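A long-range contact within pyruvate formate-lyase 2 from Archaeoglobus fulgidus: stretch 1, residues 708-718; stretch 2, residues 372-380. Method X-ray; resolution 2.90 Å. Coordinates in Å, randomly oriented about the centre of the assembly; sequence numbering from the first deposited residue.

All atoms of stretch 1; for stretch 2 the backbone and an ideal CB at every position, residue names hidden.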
ATOM      1  N   ILE A 708      50.600   9.466 -20.473  1.00 69.25           N
ATOM      2  CA  ILE A 708      49.564   8.779 -19.693  1.00 67.90           C
ATOM      3  C   ILE A 708      48.457   9.726 -19.243  1.00 67.08           C
ATOM      4  O   ILE A 708      47.276   9.383 -19.324  1.00 66.91           O
ATOM      5  CB  ILE A 708      50.156   7.876 -18.582  1.00 67.78           C
ATOM      6  CG1 ILE A 708      50.248   6.460 -19.145  1.00 67.12           C
ATOM      7  CG2 ILE A 708      49.319   7.897 -17.299  1.00 67.48           C
ATOM      8  CD1 ILE A 708      50.620   5.434 -18.171  1.00 66.56           C
ATOM      9  N   GLU A 709      48.834  10.938 -18.858  1.00 66.06           N
ATOM     10  CA  GLU A 709      47.853  11.990 -18.650  1.00 65.43           C
ATOM     11  C   GLU A 709      47.055  12.273 -19.928  1.00 64.80           C
ATOM     12  O   GLU A 709      45.877  12.608 -19.859  1.00 64.51           O
ATOM     13  CB  GLU A 709      48.523  13.265 -18.162  1.00 65.30           C
ATOM     14  CG  GLU A 709      47.588  14.165 -17.395  1.00 65.97           C
ATOM     15  CD  GLU A 709      48.163  15.542 -17.144  1.00 66.95           C
ATOM     16  OE1 GLU A 709      49.319  15.625 -16.670  1.00 67.29           O
ATOM     17  OE2 GLU A 709      47.456  16.540 -17.416  1.00 66.28           O
ATOM     18  N   ALA A 710      47.712  12.122 -21.081  1.00 64.50           N
ATOM     19  CA  ALA A 710      47.082  12.269 -22.398  1.00 63.82           C
ATOM     20  C   ALA A 710      45.955  11.284 -22.519  1.00 63.33           C
ATOM     21  O   ALA A 710      44.852  11.654 -22.879  1.00 63.23           O
ATOM     22  CB  ALA A 710      48.083  12.046 -23.519  1.00 63.54           C
ATOM     23  N   LEU A 711      46.243  10.036 -22.179  1.00 62.91           N
ATOM     24  CA  LEU A 711      45.247   8.983 -22.226  1.00 62.64           C
ATOM     25  C   LEU A 711      44.121   9.181 -21.205  1.00 62.45           C
ATOM     26  O   LEU A 711      42.959   8.901 -21.521  1.00 62.52           O
ATOM     27  CB  LEU A 711      45.904   7.618 -22.037  1.00 62.60           C
ATOM     28  CG  LEU A 711      46.799   7.138 -23.184  1.00 62.39           C
ATOM     29  CD1 LEU A 711      47.507   5.830 -22.803  1.00 61.00           C
ATOM     30  CD2 LEU A 711      46.013   6.999 -24.485  1.00 61.04           C
ATOM     31  N   ILE A 712      44.462   9.672 -20.009  1.00 61.90           N
ATOM     32  CA  ILE A 712      43.459   9.978 -18.974  1.00 61.32           C
ATOM     33  C   ILE A 712      42.492  11.050 -19.459  1.00 60.98           C
ATOM     34  O   ILE A 712      41.280  10.841 -19.424  1.00 61.30           O
ATOM     35  CB  ILE A 712      44.092  10.430 -17.629  1.00 61.37           C
ATOM     36  CG1 ILE A 712      44.842   9.281 -16.969  1.00 61.16           C
ATOM     37  CG2 ILE A 712      43.034  10.936 -16.647  1.00 61.01           C
ATOM     38  CD1 ILE A 712      45.692   9.729 -15.811  1.00 60.95           C
ATOM     39  N   LYS A 713      43.026  12.163 -19.964  1.00 60.24           N
ATOM     40  CA  LYS A 713      42.198  13.267 -20.445  1.00 59.41           C
ATOM     41  C   LYS A 713      41.441  12.904 -21.715  1.00 59.32           C
ATOM     42  O   LYS A 713      40.385  13.463 -22.002  1.00 59.24           O
ATOM     43  CB  LYS A 713      43.039  14.517 -20.663  1.00 59.06           C
ATOM     44  CG  LYS A 713      43.582  15.101 -19.380  1.00 58.05           C
ATOM     45  CD  LYS A 713      44.356  16.370 -19.638  1.00 56.68           C
ATOM     46  CE  LYS A 713      44.398  17.224 -18.389  1.00 56.65           C
ATOM     47  NZ  LYS A 713      44.868  18.612 -18.632  1.00 55.71           N
ATOM     48  N   SER A 714      41.976  11.945 -22.458  1.00 59.26           N
ATOM     49  CA  SER A 714      41.328  11.484 -23.670  1.00 59.17           C
ATOM     50  C   SER A 714      40.121  10.615 -23.350  1.00 59.16           C
ATOM     51  O   SER A 714      39.070  10.788 -23.952  1.00 59.40           O
ATOM     52  CB  SER A 714      42.302  10.712 -24.555  1.00 59.07           C
ATOM     53  OG  SER A 714      41.751  10.512 -25.836  1.00 58.96           O
ATOM     54  N   SER A 715      40.264   9.699 -22.394  1.00 58.87           N
ATOM     55  CA  SER A 715      39.155   8.837 -21.975  1.00 58.71           C
ATOM     56  C   SER A 715      38.038   9.603 -21.262  1.00 58.42           C
ATOM     57  O   SER A 715      36.886   9.169 -21.228  1.00 58.42           O
ATOM     58  CB  SER A 715      39.664   7.737 -21.047  1.00 58.94           C
ATOM     59  OG  SER A 715      40.764   7.052 -21.619  1.00 59.78           O
ATOM     60  N   MET A 716      38.394  10.739 -20.683  1.00 58.01           N
ATOM     61  CA  MET A 716      37.424  11.606 -20.063  1.00 57.95           C
ATOM     62  C   MET A 716      36.647  12.363 -21.124  1.00 57.77           C
ATOM     63  O   MET A 716      35.412  12.401 -21.084  1.00 57.82           O
ATOM     64  CB  MET A 716      38.122  12.585 -19.138  1.00 57.72           C
ATOM     65  CG  MET A 716      37.192  13.535 -18.459  1.00 57.91           C
ATOM     66  SD  MET A 716      38.105  14.463 -17.239  1.00 58.65           S
ATOM     67  CE  MET A 716      38.742  13.125 -16.248  1.00 57.85           C
ATOM     68  N   GLU A 717      37.378  12.945 -22.073  1.00 57.61           N
ATOM     69  CA  GLU A 717      36.790  13.734 -23.153  1.00 57.40           C
ATOM     70  C   GLU A 717      35.889  12.904 -24.069  1.00 56.61           C
ATOM     71  O   GLU A 717      34.834  13.355 -24.490  1.00 56.43           O
ATOM     72  CB  GLU A 717      37.885  14.420 -23.966  1.00 57.62           C
ATOM     73  CG  GLU A 717      37.387  15.586 -24.812  1.00 60.05           C
ATOM     74  CD  GLU A 717      36.680  16.678 -23.987  1.00 63.10           C
ATOM     75  OE1 GLU A 717      35.571  17.110 -24.397  1.00 63.37           O
ATOM     76  OE2 GLU A 717      37.229  17.105 -22.934  1.00 63.64           O
ATOM     77  N   LEU A 718      36.295  11.670 -24.338  1.00 56.09           N
ATOM     78  CA  LEU A 718      35.529  10.767 -25.208  1.00 55.54           C
ATOM     79  C   LEU A 718      34.421  10.024 -24.476  1.00 55.14           C
ATOM     80  O   LEU A 718      33.664   9.284 -25.098  1.00 54.90           O
ATOM     81  CB  LEU A 718      36.446   9.744 -25.892  1.00 55.40           C
ATOM     82  CG  LEU A 718      37.450  10.275 -26.917  1.00 55.16           C
ATOM     83  CD1 LEU A 718      38.578   9.260 -27.133  1.00 53.71           C
ATOM     84  CD2 LEU A 718      36.746  10.670 -28.230  1.00 54.74           C
ATOM     85  N   UNK A 372      37.691   8.374  -8.497  1.00 42.58           N
ATOM     86  CA  UNK A 372      36.734   9.147  -9.264  1.00 42.92           C
ATOM     87  C   UNK A 372      37.382  10.443  -9.770  1.00 43.79           C
ATOM     88  O   UNK A 372      37.948  11.232  -8.995  1.00 43.57           O
ATOM     89  CB  UNK A 372      35.497   9.455  -8.417  1.00 42.92           C
ATOM     90  N   UNK A 373      37.320  10.649 -11.079  1.00 44.55           N
ATOM     91  CA  UNK A 373      37.729  11.917 -11.651  1.00 45.34           C
ATOM     92  C   UNK A 373      36.653  12.435 -12.577  1.00 46.19           C
ATOM     93  O   UNK A 373      35.805  11.670 -13.068  1.00 46.51           O
ATOM     94  CB  UNK A 373      39.058  11.777 -12.396  1.00 45.34           C
ATOM     95  N   UNK A 374      36.693  13.740 -12.814  1.00 47.07           N
ATOM     96  CA  UNK A 374      35.710  14.405 -13.660  1.00 47.96           C
ATOM     97  C   UNK A 374      36.335  15.618 -14.311  1.00 48.77           C
ATOM     98  O   UNK A 374      37.525  15.877 -14.140  1.00 49.11           O
ATOM     99  CB  UNK A 374      34.473  14.806 -12.855  1.00 47.96           C
ATOM    100  N   UNK A 375      35.524  16.395 -15.015  1.00 49.62           N
ATOM    101  CA  UNK A 375      36.044  17.556 -15.721  1.00 50.45           C
ATOM    102  C   UNK A 375      36.486  18.717 -14.816  1.00 50.71           C
ATOM    103  O   UNK A 375      37.059  19.692 -15.296  1.00 51.01           O
ATOM    104  CB  UNK A 375      34.977  18.060 -16.695  1.00 50.45           C
ATOM    105  N   UNK A 376      36.250  18.603 -13.517  1.00 50.79           N
ATOM    106  CA  UNK A 376      36.628  19.658 -12.608  1.00 51.62           C
ATOM    107  C   UNK A 376      37.668  19.229 -11.595  1.00 52.38           C
ATOM    108  O   UNK A 376      37.887  19.933 -10.597  1.00 52.72           O
ATOM    109  CB  UNK A 376      35.387  20.180 -11.880  1.00 51.62           C
ATOM    110  N   UNK A 377      38.300  18.077 -11.833  1.00 52.73           N
ATOM    111  CA  UNK A 377      39.352  17.575 -10.934  1.00 53.30           C
ATOM    112  C   UNK A 377      40.588  18.485 -11.017  1.00 53.95           C
ATOM    113  O   UNK A 377      40.885  18.987 -12.098  1.00 54.38           O
ATOM    114  CB  UNK A 377      39.725  16.134 -11.289  1.00 53.30           C
ATOM    115  N   UNK A 378      41.298  18.719  -9.887  1.00 54.40           N
ATOM    116  CA  UNK A 378      42.448  19.631  -9.960  1.00 54.58           C
ATOM    117  C   UNK A 378      43.550  19.051 -10.823  1.00 54.98           C
ATOM    118  O   UNK A 378      43.773  17.834 -10.819  1.00 54.94           O
ATOM    119  CB  UNK A 378      42.989  19.931  -8.561  1.00 54.58           C
ATOM    120  N   UNK A 379      44.203  19.932 -11.575  1.00 55.68           N
ATOM    121  CA  UNK A 379      45.213  19.559 -12.561  1.00 56.17           C
ATOM    122  C   UNK A 379      46.373  18.826 -11.893  1.00 56.31           C
ATOM    123  O   UNK A 379      46.860  17.821 -12.428  1.00 56.60           O
ATOM    124  CB  UNK A 379      45.724  20.798 -13.300  1.00 56.17           C
ATOM    125  N   UNK A 380      46.767  19.295 -10.706  1.00 56.21           N
ATOM    126  CA  UNK A 380      47.814  18.644  -9.919  1.00 56.19           C
ATOM    127  C   UNK A 380      47.470  17.203  -9.612  1.00 56.18           C
ATOM    128  O   UNK A 380      48.316  16.318  -9.735  1.00 56.42           O
ATOM    129  CB  UNK A 380      48.053  19.407  -8.614  1.00 56.19           C
TER

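Position 372 lies in a strand that runs on through 373, and its ideal CB has nothing of stretch 1 within 5.5 Å, so this contact does not restrict the choice. The deposited residue is Arg-372, whose guanidinium is hydrogen-bonded elsewhere in the structure.

At position 373 the backbone is extended (phi/psi -130/159) and CA-to-CB points toward the helix. The ideal CB stands 4.1 Å from Met-716 CE; Ile-712 CG2 lies 5.9 Å from that CB, so a chain longer than valine is needed to meet it. Isoleucine, leucine or methionine would suit. It is Ile-373, with chi1 p and chi2 t: its CG1 lies 3.8 Å from Met-716 CE, and its CD1 reaches 3.8 Å from Ile-712 CG2.

Position 374 points its CB away, leaving the main chain to face stretch 1; its carbonyl O is 3.5 Å from Met-716 SD. The same carbonyl accepts from N of 377 at 3.3 Å, closing a type I turn. Asparagine, aspartate or serine, which can bind a turn amide, would be natural. Asn-374 is found, its OD1 accepting from N of 376 at 2.9 Å.

Position 375 has phi/psi -71/-6, CB sideways and 4.8 Å from Met-716 SD. The carboxylate of Glu-717 lies farther along, so a long basic chain, lysine or arginine, would be favoured. Lys-375 runs past the methionine, its CG 4.1 Å from Met-716 SD, and its NZ forms a long salt bridge of 3.6 Å to Glu-717 OE1. A water accepts from Lys-375 NZ at 2.8 Å and donates a weak bond to Glu-717 O at 3.5 Å.

Position 376 (-117/14) points away with room for a CB; many residues would do, and Gly-376 is deposited.

Position 377 points toward stretch 1, but its ideal CB finds nothing within 5.5 Å, so larger residues would also fit; a hydroxyl could serve the turn. Ser-377 OG accepts from Asn-374 N at 2.9 Å.

Position 378, at phi -66 and right before a helix, would admit proline, among others; Pro-378 occupies the N-cap position.

Position 379 begins the helix with CB sideways. The ammonium of Lys-713 invites an acid, whereas the nearby carboxylate of Glu-709 argues for a base or neutral polar group. Glu-379 answers the lysine: Lys-713 NZ donates to Glu-379 OE1 at 2.9 Å within a salt bridge. The cost is a like-charge approach, Glu-379 OE2 to Glu-709 OE2 at 2.8 Å.

Position 380 is out of reach; it is Ser-380.

Stretch 2 (372-380) RINKGSPES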
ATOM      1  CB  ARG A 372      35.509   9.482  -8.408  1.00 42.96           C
ATOM      2  CG  ARG A 372      34.510   8.356  -8.194  1.00 41.96           C
ATOM      3  CD  ARG A 372      33.326   8.831  -7.327  1.00 41.71           C
ATOM      4  NE  ARG A 372      32.765  10.095  -7.801  1.00 39.16           N
ATOM      5  CZ  ARG A 372      31.682  10.682  -7.301  1.00 37.23           C
ATOM      6  NH1 ARG A 372      31.011  10.099  -6.322  1.00 37.11           N
ATOM      7  NH2 ARG A 372      31.252  11.840  -7.798  1.00 33.62           N
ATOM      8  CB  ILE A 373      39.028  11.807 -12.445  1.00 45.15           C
ATOM      9  CG1 ILE A 373      38.983  10.625 -13.383  1.00 44.44           C
ATOM     10  CG2 ILE A 373      40.223  11.636 -11.526  1.00 45.68           C
ATOM     11  CD1 ILE A 373      40.319  10.371 -13.990  1.00 45.95           C
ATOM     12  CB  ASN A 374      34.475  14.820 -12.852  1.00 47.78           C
ATOM     13  CG  ASN A 374      34.822  15.560 -11.567  1.00 47.22           C
ATOM     14  OD1 ASN A 374      35.306  16.682 -11.594  1.00 48.39           O
ATOM     15  ND2 ASN A 374      34.555  14.938 -10.441  1.00 46.66           N
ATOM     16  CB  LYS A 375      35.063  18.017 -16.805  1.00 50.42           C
ATOM     17  CG  LYS A 375      35.032  17.058 -17.981  1.00 51.68           C
ATOM     18  CD  LYS A 375      34.474  17.692 -19.247  1.00 53.39           C
ATOM     19  CE  LYS A 375      34.447  16.673 -20.390  1.00 54.52           C
ATOM     20  NZ  LYS A 375      33.456  17.009 -21.467  1.00 54.85           N
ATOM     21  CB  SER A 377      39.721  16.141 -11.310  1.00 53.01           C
ATOM     22  OG  SER A 377      38.606  15.279 -11.221  1.00 52.61           O
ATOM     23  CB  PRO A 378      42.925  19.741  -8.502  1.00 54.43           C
ATOM     24  CG  PRO A 378      41.804  19.238  -7.682  1.00 54.57           C
ATOM     25  CD  PRO A 378      41.129  18.185  -8.525  1.00 54.40           C
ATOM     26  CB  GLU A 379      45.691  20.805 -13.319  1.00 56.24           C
ATOM     27  CG  GLU A 379      46.846  20.592 -14.301  1.00 57.94           C
ATOM     28  CD  GLU A 379      46.580  19.485 -15.316  1.00 60.45           C
ATOM     29  OE1 GLU A 379      45.501  19.501 -15.968  1.00 61.12           O
ATOM     30  OE2 GLU A 379      47.463  18.602 -15.460  1.00 60.32           O
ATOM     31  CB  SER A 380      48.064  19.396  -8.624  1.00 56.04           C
ATOM     32  OG  SER A 380      46.894  20.081  -8.233  1.00 56.76           O
TER
HETATM   33  O   HOH W   1      32.580  14.373 -22.052  1.00 27.32           O
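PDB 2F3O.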